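Local coordinates for protein KLLA0C04147p (Kluyveromyces lactis, PDB 5H2D) that binds ergosterol in its oxysterol-binding (ORD) domain, the part present here, and probably takes part in sterol transfer, at residues P69-Q74 against F121-G126; E127-S132 against P350-L355. All coordinates share one frame; numbering follows the deposited sequence.

Contact 1 (P69-Q74 against F121-G126)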
loop_
_atom_site.group_PDB
_atom_site.type_symbol
_atom_site.label_atom_id
_atom_site.label_comp_id
_atom_site.label_asym_id
_atom_site.label_seq_id
_atom_site.Cartn_x
_atom_site.Cartn_y
_atom_site.Cartn_z
ATOM N N PRO A 69 2.002 7.617 -13.776
ATOM C CA PRO A 69 2.770 6.457 -14.262
ATOM C C PRO A 69 3.213 5.526 -13.152
ATOM O O PRO A 69 4.358 5.072 -13.115
ATOM C CB PRO A 69 3.981 7.106 -14.941
ATOM C CG PRO A 69 4.206 8.329 -14.104
ATOM C CD PRO A 69 2.816 8.846 -13.788
ATOM N N THR A 70 2.310 5.222 -12.237
ATOM C CA THR A 70 2.519 4.163 -11.271
ATOM C C THR A 70 1.388 3.172 -11.454
ATOM O O THR A 70 0.340 3.516 -11.989
ATOM C CB THR A 70 2.494 4.672 -9.831
ATOM O OG1 THR A 70 1.186 5.193 -9.547
ATOM C CG2 THR A 70 3.544 5.776 -9.627
ATOM N N SER A 71 1.597 1.948 -10.997
ATOM C CA SER A 71 0.552 0.933 -11.016
ATOM C C SER A 71 -0.200 0.921 -9.689
ATOM O O SER A 71 0.342 1.295 -8.649
ATOM C CB SER A 71 1.170 -0.448 -11.271
ATOM O OG SER A 71 0.191 -1.480 -11.312
ATOM N N LEU A 72 -1.467 0.486 -9.723
ATOM C CA LEU A 72 -2.121 0.168 -8.455
ATOM C C LEU A 72 -1.247 -0.764 -7.608
ATOM O O LEU A 72 -1.197 -0.637 -6.375
ATOM C CB LEU A 72 -3.504 -0.448 -8.707
ATOM C CG LEU A 72 -4.700 0.194 -7.990
ATOM C CD1 LEU A 72 -4.574 0.055 -6.492
ATOM C CD2 LEU A 72 -4.838 1.656 -8.393
ATOM N N LEU A 73 -0.519 -1.690 -8.253
ATOM C CA LEU A 73 0.363 -2.596 -7.513
ATOM C C LEU A 73 1.434 -1.837 -6.745
ATOM O O LEU A 73 1.846 -2.265 -5.661
ATOM C CB LEU A 73 1.040 -3.581 -8.476
ATOM C CG LEU A 73 0.140 -4.471 -9.322
ATOM C CD1 LEU A 73 0.967 -5.475 -10.144
ATOM C CD2 LEU A 73 -0.840 -5.193 -8.419
ATOM N N GLN A 74 1.908 -0.726 -7.304
ATOM C CA GLN A 74 2.938 0.071 -6.659
ATOM C C GLN A 74 2.353 1.042 -5.643
ATOM O O GLN A 74 2.979 1.287 -4.608
ATOM C CB GLN A 74 3.748 0.792 -7.740
ATOM C CG GLN A 74 4.546 -0.212 -8.594
ATOM C CD GLN A 74 5.056 0.371 -9.884
ATOM O OE1 GLN A 74 4.413 1.223 -10.490
ATOM N NE2 GLN A 74 6.222 -0.106 -10.333
ATOM N N PHE A 121 -2.195 3.214 -13.015
ATOM C CA PHE A 121 -2.510 2.198 -14.011
ATOM C C PHE A 121 -3.320 1.063 -13.396
ATOM O O PHE A 121 -3.056 0.604 -12.275
ATOM C CB PHE A 121 -1.234 1.641 -14.649
ATOM C CG PHE A 121 -0.757 2.440 -15.823
ATOM C CD1 PHE A 121 -0.124 3.662 -15.630
ATOM C CD2 PHE A 121 -0.938 1.972 -17.116
ATOM C CE1 PHE A 121 0.319 4.416 -16.723
ATOM C CE2 PHE A 121 -0.501 2.723 -18.208
ATOM C CZ PHE A 121 0.117 3.939 -18.016
ATOM N N ASN A 122 -4.310 0.603 -14.143
ATOM C CA ASN A 122 -5.065 -0.581 -13.793
ATOM C C ASN A 122 -4.212 -1.786 -14.189
ATOM O O ASN A 122 -3.956 -1.986 -15.384
ATOM C CB ASN A 122 -6.409 -0.540 -14.531
ATOM C CG ASN A 122 -7.371 -1.618 -14.078
ATOM O OD1 ASN A 122 -7.194 -2.223 -13.030
ATOM N ND2 ASN A 122 -8.409 -1.853 -14.876
ATOM N N PRO A 123 -3.720 -2.585 -13.238
ATOM C CA PRO A 123 -2.770 -3.645 -13.595
ATOM C C PRO A 123 -3.419 -4.683 -14.496
ATOM O O PRO A 123 -4.609 -4.985 -14.370
ATOM C CB PRO A 123 -2.371 -4.244 -12.243
ATOM C CG PRO A 123 -2.726 -3.184 -11.225
ATOM C CD PRO A 123 -3.988 -2.560 -11.787
ATOM N N LEU A 124 -2.626 -5.210 -15.427
ATOM C CA LEU A 124 -3.127 -6.299 -16.257
ATOM C C LEU A 124 -3.333 -7.544 -15.405
ATOM O O LEU A 124 -2.678 -7.741 -14.378
ATOM C CB LEU A 124 -2.156 -6.600 -17.399
ATOM C CG LEU A 124 -1.833 -5.421 -18.317
ATOM C CD1 LEU A 124 -0.863 -5.865 -19.397
ATOM C CD2 LEU A 124 -3.085 -4.838 -18.957
ATOM N N LEU A 125 -4.270 -8.391 -15.832
ATOM C CA LEU A 125 -4.450 -9.669 -15.154
ATOM C C LEU A 125 -3.152 -10.472 -15.223
ATOM O O LEU A 125 -2.618 -10.709 -16.311
ATOM C CB LEU A 125 -5.606 -10.439 -15.793
ATOM C CG LEU A 125 -5.955 -11.773 -15.121
ATOM C CD1 LEU A 125 -6.402 -11.608 -13.659
ATOM C CD2 LEU A 125 -7.035 -12.469 -15.953
ATOM N N GLY A 126 -2.645 -10.879 -14.059
ATOM C CA GLY A 126 -1.395 -11.600 -14.003
ATOM C C GLY A 126 -0.176 -10.715 -13.873
ATOM O O GLY A 126 0.931 -11.235 -13.685
#
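S71 does two jobs at once. It forms a parallel beta bridge with F121, and it is also the N-cap of helix 72-77. Two backbone bonds make the bridge. F121 N donates to T70 O at 2.8 Å, and L72 N donates to F121 O at 3.0 Å. The second bond uses the first N-H of the helix, so the incoming chain takes up a helix-end donor.

S71 and Q74 complete the helix end as a capping box. OG of S71 is anti to the backbone N (chi1 -179°) and accepts from L73 N at 3.1 Å. In return, S71 N donates to Q74 OE1 at 3.0 Å, with the donor tilted 21° from the plane of the amide carbonyl.

P123 brings its ring to the helix start. Its CG edge sits against the cap, 3.4 Å from S71 OG. P123 CG lies 3.7 Å from L73 CG, and the two side chains cross obliquely. On the next ring atom, L72 CB packs 3.8 Å from P123 CD. P123 therefore meets three consecutive residues of the helix start.

At the other end, the F121 ring turns its edge to the segment. T70 O lies in the plane of that ring, and P69 CA is 4.0 Å from F121 CE1. L72 also touches the bound ergosterol, so this helix start forms part of the sterol pocket.

F121 packs on helix 357-363 through D358, Q359 and M362. L73 and P123 rest on strand 138-146, and L124 packs on helix 367-390.

Contact 2 (E127-S132 against P350-L355)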
loop_
_atom_site.group_PDB
_atom_site.type_symbol
_atom_site.label_atom_id
_atom_site.label_comp_id
_atom_site.label_asym_id
_atom_site.label_seq_id
_atom_site.Cartn_x
_atom_site.Cartn_y
_atom_site.Cartn_z
ATOM N N GLU A 127 -0.343 -9.397 -13.953
ATOM C CA GLU A 127 0.779 -8.501 -13.714
ATOM C C GLU A 127 1.288 -8.695 -12.290
ATOM O O GLU A 127 0.519 -8.983 -11.368
ATOM C CB GLU A 127 0.348 -7.050 -13.935
ATOM C CG GLU A 127 1.510 -6.049 -13.956
ATOM C CD GLU A 127 1.117 -4.639 -14.395
ATOM O OE1 GLU A 127 1.837 -3.685 -14.023
ATOM O OE2 GLU A 127 0.121 -4.475 -15.124
ATOM N N THR A 128 2.600 -8.580 -12.112
ATOM C CA THR A 128 3.211 -8.726 -10.805
ATOM C C THR A 128 4.082 -7.517 -10.502
ATOM O O THR A 128 4.455 -6.757 -11.392
ATOM C CB THR A 128 4.071 -9.996 -10.714
ATOM O OG1 THR A 128 5.078 -9.956 -11.743
ATOM C CG2 THR A 128 3.222 -11.237 -10.914
ATOM N N PHE A 129 4.405 -7.345 -9.224
ATOM C CA PHE A 129 5.382 -6.331 -8.864
ATOM C C PHE A 129 6.130 -6.803 -7.627
ATOM O O PHE A 129 5.516 -7.184 -6.629
ATOM C CB PHE A 129 4.729 -4.953 -8.630
ATOM C CG PHE A 129 5.703 -3.900 -8.116
ATOM C CD1 PHE A 129 6.735 -3.443 -8.926
ATOM C CD2 PHE A 129 5.592 -3.382 -6.830
ATOM C CE1 PHE A 129 7.640 -2.506 -8.456
ATOM C CE2 PHE A 129 6.495 -2.433 -6.363
ATOM C CZ PHE A 129 7.519 -2.000 -7.182
ATOM N N GLU A 130 7.456 -6.806 -7.711
ATOM C CA GLU A 130 8.300 -7.142 -6.576
ATOM C C GLU A 130 9.094 -5.922 -6.145
ATOM O O GLU A 130 9.391 -5.037 -6.955
ATOM C CB GLU A 130 9.269 -8.268 -6.927
ATOM C CG GLU A 130 10.180 -7.916 -8.089
ATOM C CD GLU A 130 11.426 -8.801 -8.131
ATOM O OE1 GLU A 130 12.476 -8.340 -7.632
ATOM O OE2 GLU A 130 11.322 -9.949 -8.635
ATOM N N TYR A 131 9.433 -5.875 -4.859
ATOM C CA TYR A 131 10.250 -4.781 -4.335
ATOM C C TYR A 131 10.883 -5.253 -3.035
ATOM O O TYR A 131 10.175 -5.517 -2.056
ATOM C CB TYR A 131 9.398 -3.530 -4.121
ATOM C CG TYR A 131 10.095 -2.282 -3.623
ATOM C CD1 TYR A 131 10.766 -1.443 -4.508
ATOM C CD2 TYR A 131 10.016 -1.905 -2.285
ATOM C CE1 TYR A 131 11.375 -0.275 -4.065
ATOM C CE2 TYR A 131 10.616 -0.731 -1.831
ATOM C CZ TYR A 131 11.290 0.072 -2.724
ATOM O OH TYR A 131 11.870 1.230 -2.279
ATOM N N SER A 132 12.208 -5.373 -3.025
ATOM C CA SER A 132 12.920 -5.746 -1.814
ATOM C C SER A 132 13.835 -4.609 -1.396
ATOM O O SER A 132 14.323 -3.838 -2.229
ATOM C CB SER A 132 13.730 -7.026 -2.022
ATOM O OG SER A 132 12.875 -8.114 -2.326
ATOM N N PRO A 350 8.608 -11.831 -16.722
ATOM C CA PRO A 350 8.110 -10.937 -17.780
ATOM C C PRO A 350 6.895 -10.132 -17.372
ATOM O O PRO A 350 6.525 -9.206 -18.099
ATOM C CB PRO A 350 7.767 -11.893 -18.933
ATOM C CG PRO A 350 8.386 -13.194 -18.578
ATOM C CD PRO A 350 8.586 -13.249 -17.112
ATOM N N THR A 351 6.278 -10.457 -16.241
ATOM C CA THR A 351 5.072 -9.795 -15.783
ATOM C C THR A 351 5.336 -8.598 -14.877
ATOM O O THR A 351 4.373 -7.937 -14.486
ATOM C CB THR A 351 4.194 -10.790 -15.021
ATOM O OG1 THR A 351 4.971 -11.368 -13.965
ATOM C CG2 THR A 351 3.651 -11.888 -15.958
ATOM N N ASP A 352 6.586 -8.308 -14.513
ATOM C CA ASP A 352 6.820 -7.247 -13.538
ATOM C C ASP A 352 6.452 -5.880 -14.107
ATOM O O ASP A 352 6.755 -5.565 -15.262
ATOM C CB ASP A 352 8.276 -7.226 -13.065
ATOM C CG ASP A 352 8.475 -6.291 -11.874
ATOM O OD1 ASP A 352 8.201 -6.727 -10.730
ATOM O OD2 ASP A 352 8.874 -5.123 -12.083
ATOM N N THR A 353 5.811 -5.057 -13.264
ATOM C CA THR A 353 5.372 -3.718 -13.659
ATOM C C THR A 353 6.489 -2.865 -14.257
ATOM O O THR A 353 6.225 -2.042 -15.145
ATOM C CB THR A 353 4.772 -3.000 -12.443
ATOM O OG1 THR A 353 3.681 -3.784 -11.936
ATOM C CG2 THR A 353 4.282 -1.570 -12.821
ATOM N N ARG A 354 7.737 -3.036 -13.795
ATOM C CA ARG A 354 8.829 -2.243 -14.367
ATOM C C ARG A 354 8.957 -2.460 -15.870
ATOM O O ARG A 354 9.457 -1.582 -16.583
ATOM C CB ARG A 354 10.150 -2.580 -13.685
ATOM C CG ARG A 354 10.220 -2.119 -12.251
ATOM C CD ARG A 354 11.436 -2.732 -11.603
ATOM N NE ARG A 354 11.513 -2.472 -10.172
ATOM C CZ ARG A 354 10.967 -3.255 -9.256
ATOM N NH1 ARG A 354 10.283 -4.325 -9.630
ATOM N NH2 ARG A 354 11.115 -2.981 -7.971
ATOM N N LEU A 355 8.508 -3.606 -16.368
ATOM C CA LEU A 355 8.596 -3.918 -17.790
ATOM C C LEU A 355 7.358 -3.508 -18.560
ATOM O O LEU A 355 7.306 -3.720 -19.781
ATOM C CB LEU A 355 8.833 -5.418 -17.989
ATOM C CG LEU A 355 10.045 -5.950 -17.238
ATOM C CD1 LEU A 355 10.187 -7.459 -17.382
ATOM C CD2 LEU A 355 11.305 -5.235 -17.713
HETATM O O HOH W 1 7.331 -9.275 -10.368
#
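D352 heads an Asx turn that docks on T128 and E130 of strand 128-133, the first strand of the antiparallel beta structure in this domain. A single backbone bridge joins T128 to D352. T128 N donates to T351 O at 3.0 Å, almost straight at 178° but from above the carbonyl plane. T353 N returns a bond to T128 O at 2.9 Å.

The hydroxyls of T128 and T351 are hydrogen-bonded, OG1 to OG1 at 2.6 Å. A water links T128 OG1 to D352 OD1. That oxygen accepts from E130 N at 3.1 Å. CG of D352 is anti to the backbone N (chi1 -170°), carrying the carboxylate to E130 N and R354. T353 OG1 lies 2.8 Å from E127 OE1 and 3.1 Å from T128 O.

R354 grips E130 O end-on with NH1 and NH2, each at 2.9 Å. F129 CE1 lies over one face of the guanidinium, with the planes 26° apart. The edge of the Y131 ring faces NH2. OD2 of D352 accepts from R354 N and, in a salt bridge, from NH1 at 2.9 Å, from opposite faces of the carboxylate.

The salt bridge and the turn should hold R354 in place to bind E130 O. The charge of R354 is probably balanced in part by D352, while the E130 carboxylate forms a salt bridge with R423 and hydrogen bonds with Y419 and Y25.

In the fold
From the N terminus, 69-74 starts helix 72-77. The chain then runs through helices 84-90 and 95-108 before strand 119-121 returns it, and contact 1 closes this loop of 46 residues, about half of it helix. Contact 2 opens at the very next residue, E127. Its loop of 217 residues is rich in strand and holds most of the beta structure before 350-355 closes it. The contacts are in series; they neither nest nor cross. They still touch in space, where Q74 and S71 pack on T353 and Q74 also meets F129. Together they tie the helix beside the sterol to strand 128-133 and to the loop before helix 357-363.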